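Local structure of alpha-toxin (Clostridium novyi, 2VK9) at residues Thr94-Asn99 / Ile363-Leu368; Ile370-Leu375 / Lys382-Ala387. The protein belongs to the large clostridial toxins, the portion modelled being its catalytic domain, built on a GT-A fold with added helices. One frame throughout, in Å; residues are numbered along the deposited sequence.

Contact 1 of 2, residues Thr94-Asn99 / Ile363-Leu368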
loop_
_atom_site.group_PDB
_atom_site.type_symbol
_atom_site.label_atom_id
_atom_site.label_comp_id
_atom_site.label_asym_id
_atom_site.label_seq_id
_atom_site.Cartn_x
_atom_site.Cartn_y
_atom_site.Cartn_z
ATOM N N THR A 94 25.392 -2.379 -6.067
ATOM C CA THR A 94 24.584 -2.887 -4.956
ATOM C C THR A 94 23.232 -3.282 -5.517
ATOM O O THR A 94 22.601 -2.510 -6.244
ATOM C CB THR A 94 24.375 -1.863 -3.797
ATOM O OG1 THR A 94 23.537 -0.781 -4.224
ATOM C CG2 THR A 94 25.702 -1.308 -3.280
ATOM N N ILE A 95 22.795 -4.490 -5.182
ATOM C CA ILE A 95 21.544 -5.029 -5.708
ATOM C C ILE A 95 20.596 -5.516 -4.606
ATOM O O ILE A 95 21.019 -5.783 -3.473
ATOM C CB ILE A 95 21.811 -6.156 -6.729
ATOM C CG1 ILE A 95 22.531 -7.326 -6.062
ATOM C CG2 ILE A 95 22.616 -5.617 -7.913
ATOM C CD1 ILE A 95 22.468 -8.588 -6.847
ATOM N N ALA A 96 19.314 -5.605 -4.944
ATOM C CA ALA A 96 18.302 -6.093 -4.020
ATOM C C ALA A 96 18.464 -7.580 -3.820
ATOM O O ALA A 96 18.814 -8.296 -4.755
ATOM C CB ALA A 96 16.943 -5.801 -4.559
ATOM N N SER A 97 18.220 -8.045 -2.598
ATOM C CA SER A 97 18.229 -9.480 -2.308
ATOM C C SER A 97 17.336 -10.214 -3.299
ATOM O O SER A 97 16.309 -9.685 -3.723
ATOM C CB SER A 97 17.748 -9.761 -0.884
ATOM O OG SER A 97 18.566 -9.118 0.073
ATOM N N LYS A 98 17.726 -11.429 -3.672
ATOM C CA LYS A 98 16.945 -12.203 -4.627
ATOM C C LYS A 98 15.866 -13.027 -3.942
ATOM O O LYS A 98 15.855 -14.258 -3.962
ATOM C CB LYS A 98 17.846 -13.010 -5.544
ATOM C CG LYS A 98 18.517 -12.078 -6.525
ATOM C CD LYS A 98 19.268 -12.781 -7.579
ATOM C CE LYS A 98 19.914 -11.773 -8.479
ATOM N NZ LYS A 98 20.384 -12.450 -9.722
ATOM N N ASN A 99 14.963 -12.283 -3.319
ATOM C CA ASN A 99 13.761 -12.808 -2.742
ATOM C C ASN A 99 12.598 -12.181 -3.455
ATOM O O ASN A 99 12.580 -10.974 -3.666
ATOM C CB ASN A 99 13.711 -12.447 -1.271
ATOM C CG ASN A 99 14.809 -13.107 -0.487
ATOM O OD1 ASN A 99 15.095 -14.296 -0.674
ATOM N ND2 ASN A 99 15.440 -12.347 0.399
ATOM N N ILE A 363 18.645 -6.104 -9.638
ATOM C CA ILE A 363 18.064 -4.767 -9.525
ATOM C C ILE A 363 18.965 -3.863 -8.683
ATOM O O ILE A 363 19.050 -4.042 -7.470
ATOM C CB ILE A 363 16.648 -4.824 -8.898
ATOM C CG1 ILE A 363 15.749 -5.784 -9.694
ATOM C CG2 ILE A 363 16.042 -3.420 -8.791
ATOM C CD1 ILE A 363 14.522 -6.274 -8.938
ATOM N N LYS A 364 19.630 -2.898 -9.320
ATOM C CA LYS A 364 20.434 -1.912 -8.577
ATOM C C LYS A 364 19.551 -1.076 -7.645
ATOM O O LYS A 364 18.535 -0.540 -8.062
ATOM C CB LYS A 364 21.213 -0.965 -9.504
ATOM C CG LYS A 364 21.867 -1.564 -10.726
ATOM C CD LYS A 364 23.133 -2.321 -10.416
ATOM C CE LYS A 364 23.770 -2.826 -11.729
ATOM N NZ LYS A 364 24.635 -4.051 -11.546
ATOM N N ILE A 365 19.934 -0.960 -6.387
ATOM C CA ILE A 365 19.133 -0.189 -5.451
ATOM C C ILE A 365 19.993 0.463 -4.377
ATOM O O ILE A 365 20.860 -0.180 -3.782
ATOM C CB ILE A 365 17.991 -1.025 -4.818
ATOM C CG1 ILE A 365 17.114 -0.137 -3.939
ATOM C CG2 ILE A 365 18.541 -2.170 -4.007
ATOM C CD1 ILE A 365 15.722 -0.679 -3.697
ATOM N N SER A 366 19.749 1.747 -4.141
ATOM C CA SER A 366 20.466 2.483 -3.116
ATOM C C SER A 366 19.932 2.090 -1.739
ATOM O O SER A 366 18.730 1.878 -1.582
ATOM C CB SER A 366 20.305 3.986 -3.342
ATOM O OG SER A 366 21.028 4.716 -2.368
ATOM N N GLN A 367 20.819 1.997 -0.750
ATOM C CA GLN A 367 20.407 1.692 0.623
ATOM C C GLN A 367 19.542 2.792 1.259
ATOM O O GLN A 367 19.025 2.622 2.362
ATOM C CB GLN A 367 21.617 1.400 1.507
ATOM C CG GLN A 367 22.479 2.610 1.793
ATOM C CD GLN A 367 23.478 2.371 2.920
ATOM O OE1 GLN A 367 23.176 1.692 3.929
ATOM N NE2 GLN A 367 24.683 2.936 2.761
ATOM N N LEU A 368 19.396 3.913 0.558
ATOM C CA LEU A 368 18.603 5.038 1.029
ATOM C C LEU A 368 17.153 4.961 0.553
ATOM O O LEU A 368 16.264 5.513 1.202
ATOM C CB LEU A 368 19.222 6.352 0.549
ATOM C CG LEU A 368 20.613 6.786 1.049
ATOM C CD1 LEU A 368 21.113 7.967 0.233
ATOM C CD2 LEU A 368 20.614 7.116 2.540
HETATM O O HOH W 1 18.275 -7.779 -7.522
#

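Contact 2 of 2, residues Ile370-Leu375 / Lys382-Ala387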
loop_
_atom_site.group_PDB
_atom_site.type_symbol
_atom_site.label_atom_id
_atom_site.label_comp_id
_atom_site.label_asym_id
_atom_site.label_seq_id
_atom_site.Cartn_x
_atom_site.Cartn_y
_atom_site.Cartn_z
ATOM N N ILE A 370 13.567 2.990 -1.453
ATOM C CA ILE A 370 12.818 1.790 -1.811
ATOM C C ILE A 370 12.345 2.091 -3.213
ATOM O O ILE A 370 12.293 3.260 -3.606
ATOM C CB ILE A 370 11.598 1.505 -0.885
ATOM C CG1 ILE A 370 10.591 2.657 -0.916
ATOM C CG2 ILE A 370 12.050 1.209 0.558
ATOM C CD1 ILE A 370 9.396 2.435 -0.037
ATOM N N LEU A 371 12.025 1.064 -3.987
ATOM C CA LEU A 371 11.451 1.313 -5.296
ATOM C C LEU A 371 9.998 0.883 -5.303
ATOM O O LEU A 371 9.636 -0.129 -4.701
ATOM C CB LEU A 371 12.266 0.644 -6.392
ATOM C CG LEU A 371 13.717 1.143 -6.457
ATOM C CD1 LEU A 371 14.513 0.369 -7.495
ATOM C CD2 LEU A 371 13.817 2.652 -6.705
ATOM N N LEU A 372 9.168 1.672 -5.966
ATOM C CA LEU A 372 7.735 1.503 -5.880
ATOM C C LEU A 372 7.090 1.572 -7.232
ATOM O O LEU A 372 7.541 2.309 -8.099
ATOM C CB LEU A 372 7.135 2.602 -5.017
ATOM C CG LEU A 372 7.253 2.476 -3.514
ATOM C CD1 LEU A 372 6.833 3.789 -2.915
ATOM C CD2 LEU A 372 6.370 1.331 -3.024
ATOM N N SER A 373 6.022 0.804 -7.402
ATOM C CA SER A 373 5.206 0.899 -8.597
ATOM C C SER A 373 4.543 2.263 -8.593
ATOM O O SER A 373 4.188 2.790 -7.533
ATOM C CB SER A 373 4.155 -0.203 -8.627
ATOM O OG SER A 373 3.668 -0.463 -7.321
ATOM N N ARG A 374 4.416 2.847 -9.778
ATOM C CA ARG A 374 3.741 4.123 -9.919
ATOM C C ARG A 374 2.768 4.047 -11.068
ATOM O O ARG A 374 3.154 4.123 -12.235
ATOM C CB ARG A 374 4.740 5.262 -10.099
ATOM C CG ARG A 374 4.874 6.129 -8.870
ATOM C CD ARG A 374 6.005 7.129 -8.965
ATOM N NE ARG A 374 6.080 7.804 -10.263
ATOM C CZ ARG A 374 5.510 8.969 -10.554
ATOM N NH1 ARG A 374 4.795 9.626 -9.646
ATOM N NH2 ARG A 374 5.662 9.472 -11.769
ATOM N N LEU A 375 1.499 3.877 -10.722
ATOM C CA LEU A 375 0.454 3.661 -11.709
ATOM C C LEU A 375 -0.365 4.917 -11.956
ATOM O O LEU A 375 -0.543 5.747 -11.058
ATOM C CB LEU A 375 -0.476 2.540 -11.244
ATOM C CG LEU A 375 0.100 1.134 -11.059
ATOM C CD1 LEU A 375 -0.920 0.252 -10.365
ATOM C CD2 LEU A 375 0.531 0.550 -12.397
ATOM N N LYS A 382 0.408 9.720 -12.737
ATOM C CA LYS A 382 0.891 8.547 -12.004
ATOM C C LYS A 382 0.866 8.763 -10.490
ATOM O O LYS A 382 0.965 9.890 -10.003
ATOM C CB LYS A 382 2.307 8.188 -12.444
ATOM C CG LYS A 382 2.432 7.638 -13.856
ATOM C CD LYS A 382 3.902 7.457 -14.200
ATOM C CE LYS A 382 4.102 6.535 -15.384
ATOM N NZ LYS A 382 5.534 6.109 -15.493
ATOM N N THR A 383 0.735 7.667 -9.749
ATOM C CA THR A 383 0.753 7.710 -8.292
ATOM C C THR A 383 1.389 6.439 -7.732
ATOM O O THR A 383 1.218 5.366 -8.302
ATOM C CB THR A 383 -0.683 7.916 -7.710
ATOM O OG1 THR A 383 -0.611 8.147 -6.297
ATOM C CG2 THR A 383 -1.598 6.703 -7.994
ATOM N N PHE A 384 2.125 6.571 -6.626
ATOM C CA PHE A 384 2.669 5.414 -5.910
ATOM C C PHE A 384 1.589 4.382 -5.627
ATOM O O PHE A 384 0.480 4.723 -5.224
ATOM C CB PHE A 384 3.294 5.814 -4.572
ATOM C CG PHE A 384 4.671 6.411 -4.676
ATOM C CD1 PHE A 384 5.617 5.898 -5.551
ATOM C CD2 PHE A 384 5.038 7.470 -3.851
ATOM C CE1 PHE A 384 6.898 6.459 -5.629
ATOM C CE2 PHE A 384 6.317 8.028 -3.917
ATOM C CZ PHE A 384 7.245 7.526 -4.809
ATOM N N SER A 385 1.934 3.120 -5.861
ATOM C CA SER A 385 1.128 1.983 -5.457
ATOM C C SER A 385 2.014 1.088 -4.606
ATOM O O SER A 385 3.214 0.982 -4.865
ATOM C CB SER A 385 0.663 1.210 -6.681
ATOM O OG SER A 385 -0.149 0.117 -6.303
ATOM N N ASN A 386 1.437 0.449 -3.592
ATOM C CA ASN A 386 2.200 -0.487 -2.773
ATOM C C ASN A 386 2.061 -1.941 -3.246
ATOM O O ASN A 386 2.274 -2.884 -2.482
ATOM C CB ASN A 386 1.854 -0.325 -1.287
ATOM C CG ASN A 386 0.442 -0.771 -0.955
ATOM O OD1 ASN A 386 -0.456 -0.700 -1.795
ATOM N ND2 ASN A 386 0.239 -1.223 0.287
ATOM N N ALA A 387 1.723 -2.101 -4.524
ATOM C CA ALA A 387 1.553 -3.412 -5.145
ATOM C C ALA A 387 2.868 -4.056 -5.575
ATOM O O ALA A 387 2.929 -5.267 -5.784
ATOM C CB ALA A 387 0.621 -3.304 -6.320
#

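Contact 1 of 2, residues Thr94-Asn99 / Ile363-Leu368
Ala96 and Ile363 meet through flat peptide groups, the planar units of this contact, since no aromatic ring takes part. Ala96 N approaches Ile363 O at 3.0 Å, only 16° from the carbonyl plane. At the Thr94 carbonyl the donor, Ile365 N, lies 3.1 Å from Thr94 O and is tilted further from the plane. The hydroxyl of Thr94 comes from above instead: OG1 donates to Ile365 O at 2.8 Å, 44° out of that carbonyl's plane. Threonine suits the place because its hydroxyl sits one carbon from the backbone, with OG1 between the backbone N and the carbonyl carbon, so that the Thr94 peptide accepts from Ile365 while the side chain gives back to it.

The two backbone N-H...O hydrogen bonds make a single bridge centred on Ile95 and Lys364. Beside it a water links the two segments, donating to Ala96 O at 2.9 Å and accepting from Ile363 N. The apolar part is small. Ile365 CG1 stands anti to the backbone N (chi1 -175°), which leaves CG2 between N and the carbonyl carbon, 4.0 Å from Ala96 CB. Alanine suits this place, since its CB points toward segment 363-368 and a methyl is small enough to lie beside Ile363 and Ile365. On the exposed side, the aliphatic CD of Lys364 merely grazes Ile95 CG2 at 4.2 Å.

The contact ties the loop between helix 69-90 and strand 99-103 to the loop that leads from helix 353-356 into strand 371-376. Ala96, Ile363 and Ile365 all rest on Ile390 of strand 382-391, and just beyond that strand the Asn392 side chain hydrogen-bonds Ile95 O and Ser97 N.

Contact 2 of 2, residues Ile370-Leu375 / Lys382-Ala387
Leu372, Arg374 and Phe384 make the tightly packed part of an antiparallel beta hairpin formed by strands 371-376 and 382-391, in which Arg374 and Phe384 are a non-hydrogen-bonded pair and Leu375 and Thr383 a hydrogen-bonded one. Leu372 CD1 sits over one face of the Phe384 ring, 3.8 Å from its centroid and 18° off the normal, a CH-pi contact offset toward the rim. Ser373 O lies at the ring's edge, in its plane. The aliphatic part of Arg374 comes in obliquely, with CG 3.4 Å from Phe384 CD1. A bend at chi3 (44°) turns NE out of the line of the chain, and the guanidinium, its plane 81° from that of the ring, has Lys382 CB over one face. Arginine serves here as both hydrocarbon and charge, while leucine and phenylalanine fill the interior against helix 477-488.

The other side of the two strands, bearing Ser373, Leu375, Thr383 and Ser385, is looser and, Ser373 apart, partly exposed. Leu375 CD1 gets no closer to Ser385 CB than 4.1 Å. Between the strands Thr383 N donates to Leu375 O at 2.7 Å, and Leu375 N to Thr383 O at 2.9 Å. Ser373, small and polar, suits its place: OG donates to Ser385 O at 2.9 Å from well above the carbonyl plane and supplements the backbone hydrogen bond from Ser385 N to Ser373 O.

The polar tips of Arg374 and Lys382 have partners beyond the hairpin. Gln503 hydrogen-bonds Arg374 NH1, and Glu507 forms a salt bridge with Lys382 NZ and a weak, long ion pair with Arg374 NE. With Arg374 NH2 and Lys382 NZ 5.0 Å apart, Glu507 probably offsets the repulsion between like charges.

How the contacts relate
Contact 2 is buried near the middle of the chain, whereas contact 1, its centre about 17 Å from that of contact 2, lies farther out and is only partly buried. Contact 1 joins two loops distant in sequence, chiefly by backbone bonds, a threonine hydroxyl and a water; contact 2 pairs neighbouring strands at one margin of the mixed sheet and adds aromatic packing and charged side chains. They share elements: segment 363-368 leads into strand 371-376, and strand 382-391, a partner in contact 2, also carries Ile390, on which contact 1 rests. They also touch directly, Ile365 CD1 packing 3.9 Å from Leu371 CG, so the apolar side of contact 1 continues into the core beside the hairpin.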